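PDB 3PGB: amine oxidase from Emericella nidulans, which probably oxidises primary amines, as copper amine oxidases do, using one copper ion and one topaquinone cofactor in each subunit. Local coordinates for residues A425-T430 and H441-C446; A412-K417 and S772-V777; T55-I60 and Y338-E343. One frame throughout, in Å; residues are numbered along the deposited sequence.

Interaction 1. Residues A425-T430 and H441-C446; sequences ASYLNT and HVDSLC. With NAG (2-acetamido-2-deoxy-beta-D-glucopyranose), chain H.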
ATOM      1  N   ALA A 425      -5.422 -15.024  17.800  1.00 19.57           N
ATOM      2  CA  ALA A 425      -5.474 -13.668  18.337  1.00 19.98           C
ATOM      3  C   ALA A 425      -6.122 -13.649  19.722  1.00 20.45           C
ATOM      4  O   ALA A 425      -7.028 -14.433  19.996  1.00 20.39           O
ATOM      5  CB  ALA A 425      -6.249 -12.762  17.393  1.00 19.86           C
ATOM      6  N   SER A 426      -5.644 -12.769  20.599  1.00 21.01           N
ATOM      7  CA  SER A 426      -6.354 -12.505  21.844  1.00 21.55           C
ATOM      8  C   SER A 426      -7.407 -11.440  21.547  1.00 21.90           C
ATOM      9  O   SER A 426      -7.206 -10.578  20.698  1.00 21.54           O
ATOM     10  CB  SER A 426      -5.407 -12.092  22.978  1.00 21.49           C
ATOM     11  OG  SER A 426      -4.845 -10.817  22.768  1.00 21.85           O
ATOM     12  N   TYR A 427      -8.540 -11.540  22.230  1.00 22.74           N
ATOM     13  CA  TYR A 427      -9.707 -10.727  21.932  1.00 23.26           C
ATOM     14  C   TYR A 427     -10.154 -10.007  23.186  1.00 23.93           C
ATOM     15  O   TYR A 427     -10.442 -10.651  24.195  1.00 24.37           O
ATOM     16  CB  TYR A 427     -10.853 -11.607  21.429  1.00 23.25           C
ATOM     17  CG  TYR A 427     -10.639 -12.180  20.047  1.00 23.43           C
ATOM     18  CD1 TYR A 427      -9.980 -13.387  19.867  1.00 23.38           C
ATOM     19  CD2 TYR A 427     -11.107 -11.513  18.915  1.00 23.74           C
ATOM     20  CE1 TYR A 427      -9.781 -13.917  18.593  1.00 24.05           C
ATOM     21  CE2 TYR A 427     -10.914 -12.035  17.635  1.00 23.86           C
ATOM     22  CZ  TYR A 427     -10.250 -13.237  17.477  1.00 24.34           C
ATOM     23  OH  TYR A 427     -10.052 -13.767  16.207  1.00 24.49           O
ATOM     24  N   LEU A 428     -10.211  -8.678  23.125  1.00 24.40           N
ATOM     25  CA  LEU A 428     -10.727  -7.876  24.230  1.00 24.64           C
ATOM     26  C   LEU A 428     -12.185  -7.506  23.980  1.00 24.81           C
ATOM     27  O   LEU A 428     -12.686  -7.620  22.860  1.00 24.70           O
ATOM     28  CB  LEU A 428      -9.897  -6.607  24.410  1.00 24.61           C
ATOM     29  CG  LEU A 428      -8.431  -6.811  24.776  1.00 25.08           C
ATOM     30  CD1 LEU A 428      -7.670  -5.491  24.687  1.00 25.00           C
ATOM     31  CD2 LEU A 428      -8.309  -7.421  26.173  1.00 26.01           C
ATOM     32  N   ASN A 429     -12.856  -7.076  25.043  1.00 25.11           N
ATOM     33  CA  ASN A 429     -14.212  -6.545  24.949  1.00 25.39           C
ATOM     34  C   ASN A 429     -14.195  -5.035  24.734  1.00 25.44           C
ATOM     35  O   ASN A 429     -13.187  -4.361  24.976  1.00 25.45           O
ATOM     36  CB  ASN A 429     -14.988  -6.830  26.236  1.00 25.54           C
ATOM     37  CG  ASN A 429     -15.413  -8.276  26.369  1.00 26.36           C
ATOM     38  OD1 ASN A 429     -15.266  -9.074  25.443  1.00 26.32           O
ATOM     39  ND2 ASN A 429     -15.957  -8.617  27.545  1.00 28.46           N
ATOM     40  N   THR A 430     -15.323  -4.521  24.258  1.00 25.44           N
ATOM     41  CA  THR A 430     -15.619  -3.097  24.307  1.00 25.50           C
ATOM     42  C   THR A 430     -17.087  -2.963  24.680  1.00 25.69           C
ATOM     43  O   THR A 430     -17.887  -3.852  24.392  1.00 25.68           O
ATOM     44  CB  THR A 430     -15.362  -2.381  22.959  1.00 25.51           C
ATOM     45  OG1 THR A 430     -16.090  -3.026  21.903  1.00 25.48           O
ATOM     46  CG2 THR A 430     -13.874  -2.354  22.627  1.00 25.37           C
ATOM     47  N   HIS A 441     -19.915  -5.539  23.668  1.00 22.93           N
ATOM     48  CA  HIS A 441     -19.591  -6.302  22.471  1.00 23.04           C
ATOM     49  C   HIS A 441     -18.447  -7.239  22.818  1.00 22.86           C
ATOM     50  O   HIS A 441     -17.298  -6.806  22.954  1.00 22.80           O
ATOM     51  CB  HIS A 441     -19.163  -5.379  21.327  1.00 23.28           C
ATOM     52  CG  HIS A 441     -20.268  -4.521  20.796  1.00 23.97           C
ATOM     53  ND1 HIS A 441     -21.514  -5.024  20.477  1.00 24.95           N
ATOM     54  CD2 HIS A 441     -20.311  -3.197  20.515  1.00 23.89           C
ATOM     55  CE1 HIS A 441     -22.278  -4.044  20.028  1.00 24.95           C
ATOM     56  NE2 HIS A 441     -21.571  -2.926  20.036  1.00 24.98           N
ATOM     57  N   VAL A 442     -18.765  -8.521  22.968  1.00 22.61           N
ATOM     58  CA  VAL A 442     -17.778  -9.505  23.380  1.00 22.30           C
ATOM     59  C   VAL A 442     -16.793  -9.731  22.250  1.00 21.93           C
ATOM     60  O   VAL A 442     -17.202  -9.891  21.111  1.00 21.98           O
ATOM     61  CB  VAL A 442     -18.440 -10.847  23.755  1.00 22.39           C
ATOM     62  CG1 VAL A 442     -17.376 -11.915  24.033  1.00 22.15           C
ATOM     63  CG2 VAL A 442     -19.349 -10.667  24.954  1.00 22.24           C
ATOM     64  N   ASP A 443     -15.502  -9.729  22.567  1.00 21.50           N
ATOM     65  CA  ASP A 443     -14.467 -10.036  21.589  1.00 21.18           C
ATOM     66  C   ASP A 443     -14.657  -9.208  20.322  1.00 20.93           C
ATOM     67  O   ASP A 443     -14.831  -9.743  19.220  1.00 20.75           O
ATOM     68  CB  ASP A 443     -14.466 -11.531  21.271  1.00 21.23           C
ATOM     69  CG  ASP A 443     -14.211 -12.394  22.498  1.00 21.43           C
ATOM     70  OD1 ASP A 443     -14.608 -13.578  22.476  1.00 22.23           O
ATOM     71  OD2 ASP A 443     -13.613 -11.902  23.478  1.00 21.33           O
ATOM     72  N   SER A 444     -14.634  -7.892  20.506  1.00 20.60           N
ATOM     73  CA  SER A 444     -14.765  -6.938  19.410  1.00 20.26           C
ATOM     74  C   SER A 444     -13.430  -6.273  19.050  1.00 19.87           C
ATOM     75  O   SER A 444     -13.286  -5.765  17.949  1.00 20.21           O
ATOM     76  CB  SER A 444     -15.816  -5.884  19.750  1.00 20.24           C
ATOM     77  OG  SER A 444     -15.766  -5.540  21.121  1.00 20.36           O
ATOM     78  N   LEU A 445     -12.471  -6.254  19.972  1.00 19.21           N
ATOM     79  CA  LEU A 445     -11.090  -5.904  19.631  1.00 18.89           C
ATOM     80  C   LEU A 445     -10.306  -7.197  19.464  1.00 18.47           C
ATOM     81  O   LEU A 445     -10.604  -8.194  20.124  1.00 18.56           O
ATOM     82  CB  LEU A 445     -10.426  -5.069  20.725  1.00 18.76           C
ATOM     83  CG  LEU A 445     -10.918  -3.642  20.955  1.00 19.41           C
ATOM     84  CD1 LEU A 445     -10.207  -3.026  22.158  1.00 19.19           C
ATOM     85  CD2 LEU A 445     -10.723  -2.776  19.711  1.00 19.90           C
ATOM     86  N   CYS A 446      -9.308  -7.188  18.589  1.00 17.69           N
ATOM     87  CA  CYS A 446      -8.376  -8.303  18.528  1.00 17.20           C
ATOM     88  C   CYS A 446      -6.932  -7.818  18.500  1.00 16.70           C
ATOM     89  O   CYS A 446      -6.634  -6.698  18.064  1.00 16.72           O
ATOM     90  CB  CYS A 446      -8.694  -9.231  17.349  1.00 17.28           C
ATOM     91  SG  CYS A 446      -8.259  -8.630  15.723  1.00 17.21           S
TER
HETATM   92  C1  NAG H4491     -16.467  -9.916  27.922  1.00 30.79           C
HETATM   93  C2  NAG H4491     -15.578 -10.640  28.926  1.00 32.03           C
HETATM   94  C3  NAG H4491     -16.225 -11.932  29.442  1.00 32.24           C
HETATM   95  C4  NAG H4491     -17.674 -11.710  29.870  1.00 32.33           C
HETATM   96  C5  NAG H4491     -18.419 -10.966  28.772  1.00 32.09           C
HETATM   97  C6  NAG H4491     -19.860 -10.654  29.167  1.00 32.04           C
HETATM   98  C7  NAG H4491     -13.151 -10.884  29.025  1.00 32.97           C
HETATM   99  C8  NAG H4491     -11.881 -11.179  28.275  1.00 33.22           C
HETATM  100  N2  NAG H4491     -14.284 -10.910  28.322  1.00 32.34           N
HETATM  101  O3  NAG H4491     -15.503 -12.396  30.558  1.00 32.08           O
HETATM  102  O4  NAG H4491     -18.305 -12.944  30.149  1.00 32.40           O
HETATM  103  O5  NAG H4491     -17.738  -9.753  28.519  1.00 31.18           O
HETATM  104  O6  NAG H4491     -19.858  -9.723  30.227  1.00 32.50           O
HETATM  105  O7  NAG H4491     -13.121 -10.633  30.230  1.00 33.14           O
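T430 and S444 meet through their hydroxyls at the tight end of this antiparallel hairpin, formed by strands 426-434 and 437-451. T430 OG1 donates to S444 OG at 2.7 Å, and S444 OG in turn donates to H441 O, in its own segment, at 2.7 Å. That carbonyl is gripped twice, because T430 N reaches it from the opposite face of its plane. The return bond, H441 N to T430 O at 2.7 Å, is met nearly along the C=O axis. Beside these bonds the methyl CG2 of T430 packs 3.6 Å from CG of L445, the two side chains crossing at about a right angle. On the same face L428 CB meets L445 CB, and I356 and F358 of strand 352-359 cover this buried side. A classic beta bulge interrupts the ladder: S444 and L445 both face L428, whose O takes a good bond from L445 N and a weaker one from S444 N.

The other side opens toward solvent: Y427, N429 and D443 are partly exposed, though C446 stays buried. Y427 CE2 lies 3.6 Å from CB of C446, which is disulfide-bonded to C421. D443 crosses Y427 at about a right angle, bringing OD2 to 3.5 Å from Y427 CB, while its OD1 forms a salt bridge with K417. Further out, N429 carries an N-linked sugar, ND2 being bonded to NAG C1, and V442 CG2 lies 3.9 Å from NAG C5.

N429 OD1 reaches the opposite strand, accepting D443 N at 3.0 Å in a fairly straight bond (163°). One amide thus does two jobs: its oxygen is tied to the neighbouring strand, which should limit rotation of the group, while its nitrogen holds the glycan outside the hairpin.

Interaction 2. Residues A412-K417 and S772-V777; sequences AFELLK and SYQGDV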
ATOM      1  N   ALA A 412     -19.410  -1.587  16.908  1.00 20.05           N
ATOM      2  CA  ALA A 412     -18.163  -2.347  16.941  1.00 20.15           C
ATOM      3  C   ALA A 412     -18.466  -3.783  17.397  1.00 20.19           C
ATOM      4  O   ALA A 412     -18.044  -4.204  18.471  1.00 20.04           O
ATOM      5  CB  ALA A 412     -17.155  -1.680  17.867  1.00 19.96           C
ATOM      6  N   PHE A 413     -19.196  -4.522  16.562  1.00 20.23           N
ATOM      7  CA  PHE A 413     -19.716  -5.838  16.922  1.00 20.44           C
ATOM      8  C   PHE A 413     -18.619  -6.884  17.129  1.00 20.25           C
ATOM      9  O   PHE A 413     -17.465  -6.669  16.780  1.00 20.02           O
ATOM     10  CB  PHE A 413     -20.670  -6.346  15.839  1.00 20.68           C
ATOM     11  CG  PHE A 413     -21.891  -5.493  15.647  1.00 22.10           C
ATOM     12  CD1 PHE A 413     -22.727  -5.197  16.717  1.00 23.50           C
ATOM     13  CD2 PHE A 413     -22.220  -5.003  14.387  1.00 23.33           C
ATOM     14  CE1 PHE A 413     -23.866  -4.417  16.535  1.00 24.53           C
ATOM     15  CE2 PHE A 413     -23.358  -4.225  14.196  1.00 23.76           C
ATOM     16  CZ  PHE A 413     -24.180  -3.932  15.266  1.00 24.26           C
ATOM     17  N   GLU A 414     -19.000  -8.022  17.701  1.00 20.20           N
ATOM     18  CA  GLU A 414     -18.070  -9.133  17.905  1.00 20.10           C
ATOM     19  C   GLU A 414     -17.511  -9.590  16.555  1.00 19.75           C
ATOM     20  O   GLU A 414     -18.237  -9.652  15.567  1.00 19.70           O
ATOM     21  CB  GLU A 414     -18.778 -10.290  18.627  1.00 20.13           C
ATOM     22  CG  GLU A 414     -17.937 -11.559  18.830  1.00 20.31           C
ATOM     23  CD  GLU A 414     -18.615 -12.584  19.735  1.00 20.59           C
ATOM     24  OE1 GLU A 414     -19.844 -12.481  19.959  1.00 21.00           O
ATOM     25  OE2 GLU A 414     -17.921 -13.505  20.213  1.00 20.09           O
ATOM     26  N   LEU A 415     -16.217  -9.890  16.527  1.00 19.50           N
ATOM     27  CA  LEU A 415     -15.534 -10.327  15.309  1.00 19.36           C
ATOM     28  C   LEU A 415     -15.724 -11.825  15.090  1.00 19.38           C
ATOM     29  O   LEU A 415     -15.882 -12.583  16.049  1.00 19.78           O
ATOM     30  CB  LEU A 415     -14.042 -10.007  15.412  1.00 19.18           C
ATOM     31  CG  LEU A 415     -13.703  -8.535  15.656  1.00 19.08           C
ATOM     32  CD1 LEU A 415     -12.202  -8.338  15.776  1.00 18.60           C
ATOM     33  CD2 LEU A 415     -14.263  -7.666  14.537  1.00 18.93           C
ATOM     34  N   LEU A 416     -15.719 -12.256  13.832  1.00 19.28           N
ATOM     35  CA  LEU A 416     -15.709 -13.684  13.534  1.00 19.10           C
ATOM     36  C   LEU A 416     -14.276 -14.170  13.658  1.00 19.00           C
ATOM     37  O   LEU A 416     -13.402 -13.759  12.891  1.00 18.83           O
ATOM     38  CB  LEU A 416     -16.254 -13.976  12.136  1.00 19.21           C
ATOM     39  CG  LEU A 416     -17.730 -13.649  11.884  1.00 19.56           C
ATOM     40  CD1 LEU A 416     -18.170 -14.239  10.556  1.00 19.80           C
ATOM     41  CD2 LEU A 416     -18.634 -14.166  13.004  1.00 20.39           C
ATOM     42  N   LYS A 417     -14.038 -15.038  14.635  1.00 18.93           N
ATOM     43  CA  LYS A 417     -12.692 -15.525  14.920  1.00 18.79           C
ATOM     44  C   LYS A 417     -12.195 -16.392  13.779  1.00 18.52           C
ATOM     45  O   LYS A 417     -12.948 -17.181  13.229  1.00 18.31           O
ATOM     46  CB  LYS A 417     -12.671 -16.304  16.232  1.00 18.74           C
ATOM     47  CG  LYS A 417     -12.924 -15.428  17.435  1.00 18.99           C
ATOM     48  CD  LYS A 417     -13.311 -16.218  18.667  1.00 19.56           C
ATOM     49  CE  LYS A 417     -13.442 -15.295  19.864  1.00 20.09           C
ATOM     50  NZ  LYS A 417     -14.750 -15.456  20.540  1.00 21.25           N
ATOM     51  N   SER A 772     -20.198 -20.380  19.144  1.00 29.78           N
ATOM     52  CA  SER A 772     -20.198 -19.653  20.413  1.00 30.01           C
ATOM     53  C   SER A 772     -20.277 -18.132  20.224  1.00 30.17           C
ATOM     54  O   SER A 772     -19.976 -17.374  21.144  1.00 30.04           O
ATOM     55  CB  SER A 772     -18.961 -20.026  21.239  1.00 30.02           C
ATOM     56  OG  SER A 772     -17.771 -19.590  20.609  1.00 30.32           O
ATOM     57  N   TYR A 773     -20.679 -17.690  19.033  1.00 30.63           N
ATOM     58  CA  TYR A 773     -20.972 -16.279  18.798  1.00 30.94           C
ATOM     59  C   TYR A 773     -22.236 -15.928  19.575  1.00 31.60           C
ATOM     60  O   TYR A 773     -23.270 -16.585  19.412  1.00 31.73           O
ATOM     61  CB  TYR A 773     -21.171 -16.003  17.298  1.00 30.68           C
ATOM     62  CG  TYR A 773     -21.116 -14.534  16.919  1.00 29.77           C
ATOM     63  CD1 TYR A 773     -22.265 -13.748  16.907  1.00 28.49           C
ATOM     64  CD2 TYR A 773     -19.909 -13.936  16.557  1.00 28.88           C
ATOM     65  CE1 TYR A 773     -22.211 -12.405  16.553  1.00 27.74           C
ATOM     66  CE2 TYR A 773     -19.849 -12.596  16.203  1.00 27.67           C
ATOM     67  CZ  TYR A 773     -20.998 -11.839  16.205  1.00 27.30           C
ATOM     68  OH  TYR A 773     -20.927 -10.510  15.858  1.00 27.08           O
ATOM     69  N   GLN A 774     -22.144 -14.913  20.432  1.00 32.34           N
ATOM     70  CA  GLN A 774     -23.287 -14.482  21.249  1.00 32.97           C
ATOM     71  C   GLN A 774     -23.766 -13.076  20.899  1.00 33.27           C
ATOM     72  O   GLN A 774     -24.968 -12.792  20.938  1.00 33.35           O
ATOM     73  CB  GLN A 774     -22.965 -14.589  22.746  1.00 33.09           C
ATOM     74  CG  GLN A 774     -21.777 -13.767  23.229  1.00 33.47           C
ATOM     75  CD  GLN A 774     -21.332 -14.173  24.623  1.00 33.79           C
ATOM     76  OE1 GLN A 774     -20.151 -14.420  24.861  1.00 34.22           O
ATOM     77  NE2 GLN A 774     -22.283 -14.261  25.549  1.00 34.28           N
ATOM     78  N   GLY A 775     -22.829 -12.202  20.559  1.00 33.77           N
ATOM     79  CA  GLY A 775     -23.164 -10.844  20.158  1.00 34.18           C
ATOM     80  C   GLY A 775     -23.151  -9.882  21.331  1.00 34.45           C
ATOM     81  O   GLY A 775     -22.202  -9.863  22.120  1.00 34.36           O
ATOM     82  N   ASP A 776     -24.217  -9.097  21.449  1.00 34.67           N
ATOM     83  CA  ASP A 776     -24.240  -7.944  22.345  1.00 34.94           C
ATOM     84  C   ASP A 776     -24.852  -8.288  23.705  1.00 34.76           C
ATOM     85  O   ASP A 776     -26.030  -8.621  23.791  1.00 34.69           O
ATOM     86  CB  ASP A 776     -25.006  -6.795  21.672  1.00 35.18           C
ATOM     87  CG  ASP A 776     -25.354  -5.672  22.630  1.00 35.89           C
ATOM     88  OD1 ASP A 776     -24.639  -5.507  23.649  1.00 36.80           O
ATOM     89  OD2 ASP A 776     -26.345  -4.955  22.356  1.00 36.67           O
ATOM     90  N   VAL A 777     -24.048  -8.182  24.763  1.00 34.68           N
ATOM     91  CA  VAL A 777     -24.497  -8.494  26.119  1.00 34.76           C
ATOM     92  C   VAL A 777     -24.944  -7.231  26.853  1.00 34.87           C
ATOM     93  O   VAL A 777     -24.123  -6.388  27.210  1.00 34.46           O
ATOM     94  CB  VAL A 777     -23.394  -9.195  26.925  1.00 34.75           C
ATOM     95  CG1 VAL A 777     -23.886  -9.522  28.334  1.00 34.81           C
ATOM     96  CG2 VAL A 777     -22.939 -10.452  26.201  1.00 34.70           C
TER
HETATM   97  O   HOH W   1     -18.425 -15.444  22.056  1.00 17.43           O
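E414 and Y773 carry this contact, the glutamate side chain lying over the tyrosine ring while its backbone carbonyl meets the ring's edge. Three hydrogen bonds join the segments, all to E414. Y773 OH donates to E414 O at 2.8 Å. At the far end of the side chain, OE1 accepts from two consecutive backbone amides: G775 N at 3.1 Å, met almost head-on at OE1, and Q774 N in a weak bond at 3.4 Å. CG of E414 is anti to the backbone N (chi1 176°); the extended chain then runs from the hydroxyl end of the ring to OE1 over its centre.

The stacking is close. Carboxylate and ring planes are only 21° apart, OE1 sits 3.6 Å above the ring centre, and CG approaches CE2 to 3.4 Å. The two side chains run past each other in opposite directions, so the hydroxyl of Y773 ends near the E414 backbone.

Ionic and water contacts serve the second carboxylate oxygen. Water 1 bridges E414 OE2 and S772 O, and K417 NZ forms a salt bridge to OE2 that, at 3.7 Å, is long and so secondary.

Apolar packing adds L416, whose CD2 lies 3.8 Å from Y773 CE2. The second subunit also packs here: its Y741 meets the Y773 ring edge-to-face, and its V467 lies on L416.

The contact joins the C-terminal segment leading into strand 776-781 to a loop of the enzyme domain at the dimer interface, in keeping with the intimately paired subunits of copper amine oxidases.

Interaction 3. Residues T55-I60 and Y338-E343; sequences TPPQEI and YSVDAE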
ATOM      1  N   THR A  55       0.625 -20.437  24.473  1.00 27.57           N
ATOM      2  CA  THR A  55       0.460 -19.744  25.732  1.00 26.90           C
ATOM      3  C   THR A  55      -0.200 -18.389  25.514  1.00 26.17           C
ATOM      4  O   THR A  55       0.147 -17.682  24.567  1.00 25.94           O
ATOM      5  CB  THR A  55       1.812 -19.566  26.442  1.00 26.97           C
ATOM      6  OG1 THR A  55       2.832 -19.317  25.473  1.00 26.71           O
ATOM      7  CG2 THR A  55       2.174 -20.833  27.209  1.00 27.92           C
ATOM      8  N   PRO A  56      -1.150 -18.012  26.399  1.00 25.23           N
ATOM      9  CA  PRO A  56      -1.790 -16.702  26.265  1.00 24.42           C
ATOM     10  C   PRO A  56      -0.781 -15.578  26.498  1.00 23.49           C
ATOM     11  O   PRO A  56       0.369 -15.855  26.837  1.00 23.60           O
ATOM     12  CB  PRO A  56      -2.867 -16.708  27.368  1.00 24.51           C
ATOM     13  CG  PRO A  56      -2.884 -18.080  27.943  1.00 24.76           C
ATOM     14  CD  PRO A  56      -1.562 -18.694  27.639  1.00 25.11           C
ATOM     15  N   PRO A  57      -1.197 -14.317  26.308  1.00 22.41           N
ATOM     16  CA  PRO A  57      -0.254 -13.225  26.562  1.00 21.75           C
ATOM     17  C   PRO A  57       0.141 -13.145  28.030  1.00 21.07           C
ATOM     18  O   PRO A  57      -0.601 -13.608  28.889  1.00 21.01           O
ATOM     19  CB  PRO A  57      -1.034 -11.971  26.143  1.00 21.70           C
ATOM     20  CG  PRO A  57      -2.468 -12.374  26.110  1.00 21.72           C
ATOM     21  CD  PRO A  57      -2.508 -13.833  25.834  1.00 22.21           C
ATOM     22  N   GLN A  58       1.305 -12.570  28.313  1.00 20.50           N
ATOM     23  CA  GLN A  58       1.746 -12.389  29.693  1.00 20.03           C
ATOM     24  C   GLN A  58       0.789 -11.452  30.428  1.00 20.01           C
ATOM     25  O   GLN A  58       0.245 -10.520  29.831  1.00 19.74           O
ATOM     26  CB  GLN A  58       3.181 -11.846  29.749  1.00 19.63           C
ATOM     27  CG  GLN A  58       4.218 -12.836  29.236  1.00 19.18           C
ATOM     28  CD  GLN A  58       5.660 -12.358  29.377  1.00 18.54           C
ATOM     29  OE1 GLN A  58       5.925 -11.182  29.629  1.00 18.59           O
ATOM     30  NE2 GLN A  58       6.597 -13.278  29.210  1.00 16.78           N
ATOM     31  N   GLU A  59       0.555 -11.741  31.709  1.00 20.15           N
ATOM     32  CA  GLU A  59      -0.196 -10.847  32.592  1.00 20.31           C
ATOM     33  C   GLU A  59       0.760  -9.879  33.249  1.00 20.24           C
ATOM     34  O   GLU A  59       1.579 -10.287  34.062  1.00 20.09           O
ATOM     35  CB  GLU A  59      -0.892 -11.614  33.709  1.00 20.33           C
ATOM     36  CG  GLU A  59      -2.115 -12.393  33.313  1.00 21.26           C
ATOM     37  CD  GLU A  59      -2.727 -13.097  34.514  1.00 22.57           C
ATOM     38  OE1 GLU A  59      -2.788 -14.350  34.513  1.00 22.32           O
ATOM     39  OE2 GLU A  59      -3.108 -12.388  35.476  1.00 23.18           O
ATOM     40  N   ILE A  60       0.648  -8.601  32.905  1.00 20.43           N
ATOM     41  CA  ILE A  60       1.418  -7.562  33.571  1.00 20.59           C
ATOM     42  C   ILE A  60       0.487  -6.521  34.184  1.00 20.91           C
ATOM     43  O   ILE A  60      -0.724  -6.531  33.945  1.00 20.63           O
ATOM     44  CB  ILE A  60       2.412  -6.882  32.607  1.00 20.66           C
ATOM     45  CG1 ILE A  60       1.685  -6.265  31.408  1.00 20.76           C
ATOM     46  CG2 ILE A  60       3.457  -7.883  32.129  1.00 20.24           C
ATOM     47  CD1 ILE A  60       2.487  -5.176  30.731  1.00 20.59           C
ATOM     48  N   TYR A 338       3.356 -11.188  23.519  1.00 14.77           N
ATOM     49  CA  TYR A 338       3.129  -9.839  24.025  1.00 14.29           C
ATOM     50  C   TYR A 338       2.557  -9.910  25.441  1.00 14.15           C
ATOM     51  O   TYR A 338       2.332 -11.003  25.975  1.00 13.74           O
ATOM     52  CB  TYR A 338       2.212  -9.055  23.084  1.00 14.11           C
ATOM     53  CG  TYR A 338       0.923  -9.746  22.719  1.00 13.30           C
ATOM     54  CD1 TYR A 338       0.864 -10.628  21.646  1.00 13.06           C
ATOM     55  CD2 TYR A 338      -0.248  -9.496  23.428  1.00 13.08           C
ATOM     56  CE1 TYR A 338      -0.330 -11.250  21.296  1.00 13.48           C
ATOM     57  CE2 TYR A 338      -1.444 -10.120  23.091  1.00 13.33           C
ATOM     58  CZ  TYR A 338      -1.473 -10.994  22.025  1.00 13.52           C
ATOM     59  OH  TYR A 338      -2.646 -11.608  21.685  1.00 14.97           O
ATOM     60  N   SER A 339       2.351  -8.748  26.049  1.00 14.22           N
ATOM     61  CA  SER A 339       1.884  -8.664  27.428  1.00 14.26           C
ATOM     62  C   SER A 339       0.698  -7.725  27.530  1.00 14.43           C
ATOM     63  O   SER A 339       0.634  -6.723  26.834  1.00 14.52           O
ATOM     64  CB  SER A 339       3.021  -8.177  28.316  1.00 14.25           C
ATOM     65  OG  SER A 339       4.209  -8.907  28.038  1.00 13.91           O
ATOM     66  N   VAL A 340      -0.239  -8.055  28.409  1.00 14.96           N
ATOM     67  CA  VAL A 340      -1.480  -7.305  28.542  1.00 15.10           C
ATOM     68  C   VAL A 340      -1.884  -7.140  30.005  1.00 15.55           C
ATOM     69  O   VAL A 340      -1.755  -8.074  30.805  1.00 15.70           O
ATOM     70  CB  VAL A 340      -2.629  -8.015  27.808  1.00 15.14           C
ATOM     71  CG1 VAL A 340      -3.977  -7.414  28.199  1.00 15.78           C
ATOM     72  CG2 VAL A 340      -2.429  -7.947  26.300  1.00 15.12           C
ATOM     73  N   ASP A 341      -2.346  -5.936  30.342  1.00 15.85           N
ATOM     74  CA  ASP A 341      -3.096  -5.687  31.564  1.00 16.06           C
ATOM     75  C   ASP A 341      -4.556  -5.588  31.136  1.00 16.34           C
ATOM     76  O   ASP A 341      -4.970  -4.608  30.521  1.00 15.96           O
ATOM     77  CB  ASP A 341      -2.624  -4.392  32.235  1.00 16.09           C
ATOM     78  CG  ASP A 341      -3.266  -4.151  33.602  1.00 16.42           C
ATOM     79  OD1 ASP A 341      -4.370  -4.691  33.872  1.00 15.74           O
ATOM     80  OD2 ASP A 341      -2.667  -3.387  34.403  1.00 16.21           O
ATOM     81  N   ALA A 342      -5.326  -6.623  31.444  1.00 16.85           N
ATOM     82  CA  ALA A 342      -6.728  -6.682  31.040  1.00 17.42           C
ATOM     83  C   ALA A 342      -7.587  -5.645  31.769  1.00 17.75           C
ATOM     84  O   ALA A 342      -8.526  -5.104  31.193  1.00 17.94           O
ATOM     85  CB  ALA A 342      -7.284  -8.084  31.270  1.00 17.42           C
ATOM     86  N   GLU A 343      -7.262  -5.377  33.033  1.00 18.21           N
ATOM     87  CA  GLU A 343      -8.031  -4.434  33.844  1.00 18.37           C
ATOM     88  C   GLU A 343      -7.738  -2.994  33.427  1.00 18.39           C
ATOM     89  O   GLU A 343      -8.647  -2.167  33.362  1.00 18.46           O
ATOM     90  CB  GLU A 343      -7.748  -4.640  35.339  1.00 18.30           C
TER
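I60 packs against S339 CB where a short parallel beta ladder joins the N-terminal strand 58-59 to strand 339-341. Placed by a chi1 of 58°, CG1 of I60 lies between its backbone N and carbonyl carbon. Its CG1, CG2 and CD1 all approach S339 CB, CG2 coming to 3.8 Å. Y346 and T348 of the next strand, 346-349, also touch I60.

P57, at the start of the ladder, presses CB to 3.6 Å from CE2 of Y338. The two side chains lie side by side, pointing the same way, and the Y338 hydroxyl hydrogen-bonds with S426 OG. P57 CB also reaches V340 CG2, more loosely.

S339 is straddled by the backbone bonds. Q58 N donates to Y338 O at 3.0 Å, and Q58 O receives V340 N at 2.9 Å in an almost straight bond (170°). Y338 O has a further donor, NE2 of Q322 of the second subunit, which also packs on Q58 and S339. The ladder closes with I60 N donating to V340 O at 3.2 Å, the nitrogen standing well above the carbonyl plane, 51° out of it.

Interactions 1 and 2 are buried and touch directly: K417 NZ forms a salt bridge with D443 OD1 at 2.7 Å, and both reach strands that are neighbours, 437-451 and 776-781. Interaction 3 is only partly buried and lies farther from the chain's centre, yet it meets interaction 1 where S426 OG and Y338 OH, 2.6 Å apart, probably share a hydrogen bond. Their chemistry differs accordingly. The hairpin of interaction 1 combines backbone pairing with a pair of linked hydroxyls, interaction 2 relies on a carboxylate and an aromatic ring, and interaction 3 on parallel backbone bonds with light apolar cover. Interactions 2 and 3 do not touch, but both meet the second subunit.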